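Local coordinates for methylmalonyl-CoA epimerase, mitochondrial (Homo sapiens, PDB 3RMU), which interconverts (R)- and (S)-methylmalonyl-CoA in mitochondrial propionyl-CoA metabolism and binds a cobalt ion, at residues Lys18-Tyr23 / Ser43-Asn48. Sequence-based numbering, arbitrary orientation.
Sequences KAAAFY and SVVFVN
Y23 and A20, one helical turn apart on helix 16-26, rest on V47 and V45, alternate residues of strand 42-48. The CA atoms of A20 and V45 are 6.6 Å apart and those of Y23 and V47 7.4 Å, a spacing at which side chains meet while the backbones stay separate. Two apolar contacts carry the interface. The CB of A20 sits opposite the fork of V45, 3.9 Å from CG1 and 3.9 Å from CG2, so the methyl meets both branches equally. Three residues along the helix and two along the strand, V47 uses a single branch: its CG2 lies 4.1 Å from the CB of Y23. Its torsion (chi1 178°) sets CG1 anti to the backbone N and CG2 anti to the carbonyl carbon; CG2 is the branch that reaches Y23.

Followed outward, the tyrosine leaves the strand segment. Its CB and CG touch V47 CG2, the latter at 4.2 Å, and the methyl meets the ring obliquely, the two side chains crossing at about a right angle. From there the ring leads away from V47, and Y23 touches M54 and L56 of strand 53-59 and V31 of strand 30-37. F22 CD2 sits 4.1 Å above the Y23 ring plane, over the centre of one face. At the tip, OH is 6.6 Å from V47 CG2 and hydrogen-bonds instead to the backbone O of G125 of the second subunit, so one side chain spans intrachain core and dimer interface.

V45 and V47 point to the helix, whereas V44 and F46 point away from it, the alternation expected of a strand with one helix-covered face. Helix 16-26 packed on a sheet formed by strands 3-12, 30-37, 42-48 and 53-59 constitutes the βαβββ module of the vicinal oxygen chelate (glyoxalase) fold.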
loop_
_atom_site.group_PDB
_atom_site.type_symbol
_atom_site.label_atom_id
_atom_site.label_comp_id
_atom_site.label_asym_id
_atom_site.label_seq_id
_atom_site.Cartn_x
_atom_site.Cartn_y
_atom_site.Cartn_z
ATOM N N LYS A 18 7.361 17.807 -3.530
ATOM C CA LYS A 18 7.163 17.842 -2.085
ATOM C C LYS A 18 7.113 16.433 -1.452
ATOM O O LYS A 18 7.680 16.222 -0.349
ATOM C CB LYS A 18 5.952 18.715 -1.707
ATOM C CG LYS A 18 6.242 20.234 -1.868
ATOM C CD LYS A 18 5.068 21.131 -1.449
ATOM C CE LYS A 18 5.245 22.560 -1.971
ATOM N NZ LYS A 18 6.196 23.301 -1.132
ATOM N N ALA A 19 6.465 15.469 -2.132
ATOM C CA ALA A 19 6.341 14.101 -1.601
ATOM C C ALA A 19 7.712 13.404 -1.614
ATOM O O ALA A 19 8.142 12.811 -0.620
ATOM C CB ALA A 19 5.282 13.296 -2.393
ATOM N N ALA A 20 8.411 13.519 -2.734
ATOM C CA ALA A 20 9.759 12.954 -2.892
ATOM C C ALA A 20 10.727 13.473 -1.829
ATOM O O ALA A 20 11.445 12.698 -1.204
ATOM C CB ALA A 20 10.298 13.265 -4.306
ATOM N N ALA A 21 10.710 14.796 -1.607
ATOM C CA ALA A 21 11.560 15.434 -0.634
ATOM C C ALA A 21 11.200 15.036 0.791
ATOM O O ALA A 21 12.067 15.004 1.644
ATOM C CB ALA A 21 11.517 16.989 -0.807
ATOM N N PHE A 22 9.931 14.739 1.064
ATOM C CA PHE A 22 9.572 14.243 2.383
ATOM C C PHE A 22 10.259 12.895 2.647
ATOM O O PHE A 22 10.936 12.710 3.663
ATOM C CB PHE A 22 8.063 14.103 2.496
ATOM C CG PHE A 22 7.599 13.518 3.786
ATOM C CD1 PHE A 22 7.407 14.324 4.903
ATOM C CD2 PHE A 22 7.317 12.163 3.878
ATOM C CE1 PHE A 22 6.955 13.773 6.078
ATOM C CE2 PHE A 22 6.877 11.620 5.052
ATOM C CZ PHE A 22 6.720 12.417 6.161
ATOM N N TYR A 23 10.083 11.953 1.727
ATOM C CA TYR A 23 10.683 10.636 1.904
ATOM C C TYR A 23 12.187 10.743 2.013
ATOM O O TYR A 23 12.780 10.126 2.909
ATOM C CB TYR A 23 10.235 9.643 0.826
ATOM C CG TYR A 23 8.821 9.221 1.093
ATOM C CD1 TYR A 23 7.757 9.864 0.485
ATOM C CD2 TYR A 23 8.537 8.198 1.994
ATOM C CE1 TYR A 23 6.459 9.518 0.762
ATOM C CE2 TYR A 23 7.233 7.839 2.261
ATOM C CZ TYR A 23 6.198 8.513 1.644
ATOM O OH TYR A 23 4.894 8.190 1.903
ATOM N N SER A 43 3.857 11.126 -13.939
ATOM C CA SER A 43 5.278 11.238 -13.529
ATOM C C SER A 43 5.487 10.385 -12.278
ATOM O O SER A 43 4.617 10.292 -11.435
ATOM C CB SER A 43 5.655 12.705 -13.241
ATOM O OG SER A 43 5.674 13.497 -14.446
ATOM N N VAL A 44 6.652 9.745 -12.144
ATOM C CA VAL A 44 6.879 8.842 -11.000
ATOM C C VAL A 44 8.170 9.179 -10.256
ATOM O O VAL A 44 9.196 9.503 -10.894
ATOM C CB VAL A 44 6.929 7.349 -11.449
ATOM C CG1 VAL A 44 7.976 7.144 -12.547
ATOM C CG2 VAL A 44 7.171 6.382 -10.213
ATOM N N VAL A 45 8.140 9.087 -8.929
ATOM C CA VAL A 45 9.395 8.972 -8.167
ATOM C C VAL A 45 9.338 7.606 -7.468
ATOM O O VAL A 45 8.320 7.200 -6.899
ATOM C CB VAL A 45 9.597 10.139 -7.143
ATOM C CG1 VAL A 45 10.551 9.774 -5.983
ATOM C CG2 VAL A 45 10.037 11.470 -7.804
ATOM N N PHE A 46 10.457 6.896 -7.534
ATOM C CA PHE A 46 10.628 5.600 -6.900
ATOM C C PHE A 46 11.293 5.776 -5.547
ATOM O O PHE A 46 12.348 6.400 -5.460
ATOM C CB PHE A 46 11.529 4.713 -7.790
ATOM C CG PHE A 46 10.963 4.459 -9.130
ATOM C CD1 PHE A 46 9.988 3.470 -9.308
ATOM C CD2 PHE A 46 11.338 5.241 -10.228
ATOM C CE1 PHE A 46 9.412 3.243 -10.581
ATOM C CE2 PHE A 46 10.768 5.026 -11.480
ATOM C CZ PHE A 46 9.787 4.023 -11.655
ATOM N N VAL A 47 10.653 5.268 -4.492
ATOM C CA VAL A 47 11.265 5.232 -3.163
ATOM C C VAL A 47 11.716 3.798 -2.933
ATOM O O VAL A 47 10.893 2.902 -2.930
ATOM C CB VAL A 47 10.310 5.657 -2.087
ATOM C CG1 VAL A 47 10.986 5.548 -0.709
ATOM C CG2 VAL A 47 9.815 7.079 -2.379
ATOM N N ASN A 48 13.020 3.587 -2.832
ATOM C CA ASN A 48 13.553 2.230 -2.758
ATOM C C ASN A 48 13.725 1.844 -1.295
ATOM O O ASN A 48 14.635 2.310 -0.646
ATOM C CB ASN A 48 14.859 2.118 -3.510
ATOM C CG ASN A 48 15.498 0.702 -3.416
ATOM O OD1 ASN A 48 14.868 -0.254 -2.967
ATOM N ND2 ASN A 48 16.746 0.586 -3.856
#